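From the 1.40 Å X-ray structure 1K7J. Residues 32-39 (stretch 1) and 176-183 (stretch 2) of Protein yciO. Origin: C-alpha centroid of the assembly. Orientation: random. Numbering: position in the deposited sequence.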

# COMPACT_ATOMS: atom_id res chain seq x y z
N TYR A 32 3.07 0.03 -8.45
CA TYR A 32 3.72 -1.25 -8.28
C TYR A 32 2.73 -2.34 -7.91
O TYR A 32 1.68 -2.08 -7.34
CB TYR A 32 4.82 -1.16 -7.21
CG TYR A 32 4.34 -0.86 -5.81
CD1 TYR A 32 3.96 0.44 -5.44
CD2 TYR A 32 4.29 -1.85 -4.84
CE1 TYR A 32 3.55 0.72 -4.13
CE2 TYR A 32 3.89 -1.58 -3.53
CZ TYR A 32 3.53 -0.29 -3.19
OH TYR A 32 3.16 -0.01 -1.88
N PRO A 33 3.06 -3.60 -8.23
CA PRO A 33 2.18 -4.72 -7.94
C PRO A 33 2.22 -5.20 -6.49
O PRO A 33 3.27 -5.16 -5.85
CB PRO A 33 2.68 -5.80 -8.89
CG PRO A 33 4.17 -5.56 -8.87
CD PRO A 33 4.26 -4.05 -8.98
N THR A 34 1.07 -5.65 -5.99
CA THR A 34 1.00 -6.22 -4.64
C THR A 34 0.20 -7.51 -4.82
O THR A 34 -0.25 -7.82 -5.92
CB THR A 34 0.24 -5.32 -3.62
OG1 THR A 34 -1.17 -5.38 -3.87
CG2 THR A 34 0.72 -3.88 -3.72
N ASP A 35 0.04 -8.26 -3.74
CA ASP A 35 -0.72 -9.51 -3.79
C ASP A 35 -2.20 -9.23 -4.04
O ASP A 35 -2.93 -10.11 -4.49
CB ASP A 35 -0.56 -10.26 -2.48
CG ASP A 35 -0.88 -9.40 -1.28
OD1 ASP A 35 0.02 -8.65 -0.84
OD2 ASP A 35 -2.04 -9.44 -0.81
N SER A 36 -2.64 -8.01 -3.73
CA SER A 36 -4.04 -7.63 -3.92
C SER A 36 -4.18 -6.42 -4.84
O SER A 36 -4.60 -5.34 -4.40
CB SER A 36 -4.69 -7.33 -2.56
OG SER A 36 -4.62 -8.45 -1.70
N GLY A 37 -3.83 -6.60 -6.11
CA GLY A 37 -3.94 -5.53 -7.08
C GLY A 37 -2.76 -4.58 -7.10
O GLY A 37 -1.85 -4.66 -6.26
N TYR A 38 -2.76 -3.67 -8.07
CA TYR A 38 -1.70 -2.68 -8.17
C TYR A 38 -1.91 -1.58 -7.15
O TYR A 38 -3.02 -1.37 -6.67
CB TYR A 38 -1.65 -2.11 -9.59
CG TYR A 38 -0.85 -2.98 -10.54
CD1 TYR A 38 0.54 -2.85 -10.61
CD2 TYR A 38 -1.46 -3.97 -11.31
CE1 TYR A 38 1.30 -3.69 -11.43
CE2 TYR A 38 -0.71 -4.81 -12.13
CZ TYR A 38 0.67 -4.67 -12.18
OH TYR A 38 1.43 -5.50 -12.98
N ALA A 39 -0.84 -0.87 -6.81
CA ALA A 39 -0.92 0.19 -5.82
C ALA A 39 -0.06 1.38 -6.22
O ALA A 39 0.83 1.26 -7.06
CB ALA A 39 -0.46 -0.33 -4.45
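Stretch 2 (176-183) YLGQKPTT

How does stretch 2 lie on stretch 1? Stretch 1 is a hairpin: Tyr 32 and Ala 39 pair through two backbone hydrogen bonds, N of Tyr 32 to O of Ala 39 at 2.9 Å and N of Ala 39 to O of Tyr 32 at 2.8 Å, and the chain turns through Asp 35 and Ser 36. Stretch 2 has no regular helix or strand; it is extended at Leu 177 and Gly 178 and bends at Gln 179 (phi -106°, psi 6°). It passes the turn rather than adding a strand to the hairpin, and no direct hydrogen bond joins the two. Its nearest CA pairings are at Leu 177, whose CA is 5.6 Å from CA of Gly 37, and at Pro 181, whose CA is 5.3 Å from CA of Ser 36; as stretch 2 runs forward its nearest partner steps back from Gly 37 to Ser 36. Between them the CA-to-CB bond of Gln 179 points away, and the residue makes no contact.

Why is Leu 177 the anchor? Its CA-to-CB bond points toward the hairpin, and with chi1 at -42° (m) and chi2 at 178° (t) CD1 reaches a pocket formed by Pro 33, Thr 34, Gly 37 and Tyr 38. That methyl lies 3.8 Å from CB of Pro 33, 3.5 Å from O of Thr 34 and 3.6 Å from C of Gly 37. Tyr 38, with chi1 at -84° and chi2 at -84°, supplies a ring face: CD1 of Leu 177 stands 3.8 Å from the ring centroid, 23° off the normal, in a CH-pi contact, and 3.6 Å from CE2 of Tyr 38. Leu 177 accordingly has more area covered by the other stretch than any other residue here.

What holds the turn in shape for this contact? Thr 34 adopts chi1 of 75° (p), which places OG1 inside the turn, where it donates to O of Gly 37 at 2.6 Å and accepts from N of Ser 36 at 3.0 Å. The same O of Gly 37 receives N of Thr 34 at 3.1 Å. Gly 37 has phi of 83° and psi of 174°, angles at which a CB would be jammed against the preceding carbonyl oxygen; its bare CA also lies 3.7 Å from O of Gly 178. The CA-to-CB bond of Ser 36 points toward stretch 2, and its m rotamer lets OG donate to OD2 of Asp 35 at 2.9 Å. Its CB packs 3.6 Å from CG2 of Thr 182 and 3.9 Å from O of Lys 180, whose own side chain leads away from the hairpin.

What links the two backbones in the absence of direct hydrogen bonds? Two waters bridge the stretches. Water 1 donates to O of Asp 35 at 2.9 Å and accepts from N of Gly 37 at 3.0 Å and N of Gly 178 at 2.9 Å, tying the turn to the residue after Leu 177. Water 2 donates to O of Ser 36 at 3.0 Å and accepts from N of Thr 182 at 2.9 Å. The contact thus combines a leucine methyl packed against the hairpin with water-mediated backbone links.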

# COMPACT_ATOMS: atom_id res chain seq x y z
N TYR A 176 -0.38 -9.76 -14.59
CA TYR A 176 -1.81 -9.47 -14.54
C TYR A 176 -2.32 -10.02 -13.22
O TYR A 176 -2.31 -11.23 -12.99
CB TYR A 176 -2.51 -10.11 -15.74
CG TYR A 176 -2.11 -9.44 -17.04
CD1 TYR A 176 -0.81 -9.58 -17.54
CD2 TYR A 176 -2.99 -8.62 -17.72
CE1 TYR A 176 -0.41 -8.90 -18.69
CE2 TYR A 176 -2.60 -7.93 -18.88
CZ TYR A 176 -1.31 -8.08 -19.35
OH TYR A 176 -0.92 -7.39 -20.47
N LEU A 177 -2.75 -9.11 -12.35
CA LEU A 177 -3.20 -9.48 -11.02
C LEU A 177 -4.71 -9.63 -10.88
O LEU A 177 -5.45 -9.55 -11.86
CB LEU A 177 -2.71 -8.43 -10.03
CG LEU A 177 -1.27 -7.94 -10.25
CD1 LEU A 177 -0.91 -6.87 -9.23
CD2 LEU A 177 -0.32 -9.12 -10.15
N GLY A 178 -5.14 -9.87 -9.65
CA GLY A 178 -6.55 -9.98 -9.38
C GLY A 178 -7.08 -8.57 -9.21
O GLY A 178 -6.30 -7.63 -9.01
N GLN A 179 -8.39 -8.40 -9.29
CA GLN A 179 -8.99 -7.07 -9.14
C GLN A 179 -9.69 -6.89 -7.80
O GLN A 179 -10.33 -5.87 -7.56
CB GLN A 179 -9.96 -6.79 -10.28
CG GLN A 179 -10.77 -7.98 -10.72
CD GLN A 179 -10.38 -8.46 -12.11
OE1 GLN A 179 -9.21 -8.76 -12.38
NE2 GLN A 179 -11.36 -8.54 -13.00
N LYS A 180 -9.58 -7.89 -6.93
CA LYS A 180 -10.19 -7.81 -5.60
C LYS A 180 -9.18 -7.12 -4.68
O LYS A 180 -8.03 -7.54 -4.59
CB LYS A 180 -10.51 -9.21 -5.08
CG LYS A 180 -11.25 -9.21 -3.74
CD LYS A 180 -11.55 -10.62 -3.25
CE LYS A 180 -12.53 -11.34 -4.15
NZ LYS A 180 -12.82 -12.72 -3.65
N PRO A 181 -9.61 -6.04 -4.00
CA PRO A 181 -8.71 -5.32 -3.10
C PRO A 181 -8.53 -6.05 -1.77
O PRO A 181 -9.13 -7.10 -1.54
CB PRO A 181 -9.42 -3.98 -2.93
CG PRO A 181 -10.86 -4.40 -2.92
CD PRO A 181 -10.92 -5.39 -4.07
N THR A 182 -7.69 -5.50 -0.90
CA THR A 182 -7.46 -6.11 0.40
C THR A 182 -8.72 -6.00 1.26
O THR A 182 -9.59 -5.16 1.02
CB THR A 182 -6.36 -5.39 1.20
OG1 THR A 182 -6.73 -4.02 1.39
CG2 THR A 182 -5.02 -5.48 0.50
N THR A 183 -8.81 -6.87 2.25
CA THR A 183 -9.91 -6.80 3.19
C THR A 183 -9.39 -5.78 4.19
O THR A 183 -8.26 -5.89 4.67
CB THR A 183 -10.15 -8.15 3.87
OG1 THR A 183 -10.81 -9.02 2.95
CG2 THR A 183 -10.99 -7.99 5.14
O HOH W 1 -4.29 -9.46 -6.93
O HOH W 2 -6.04 -3.66 -2.34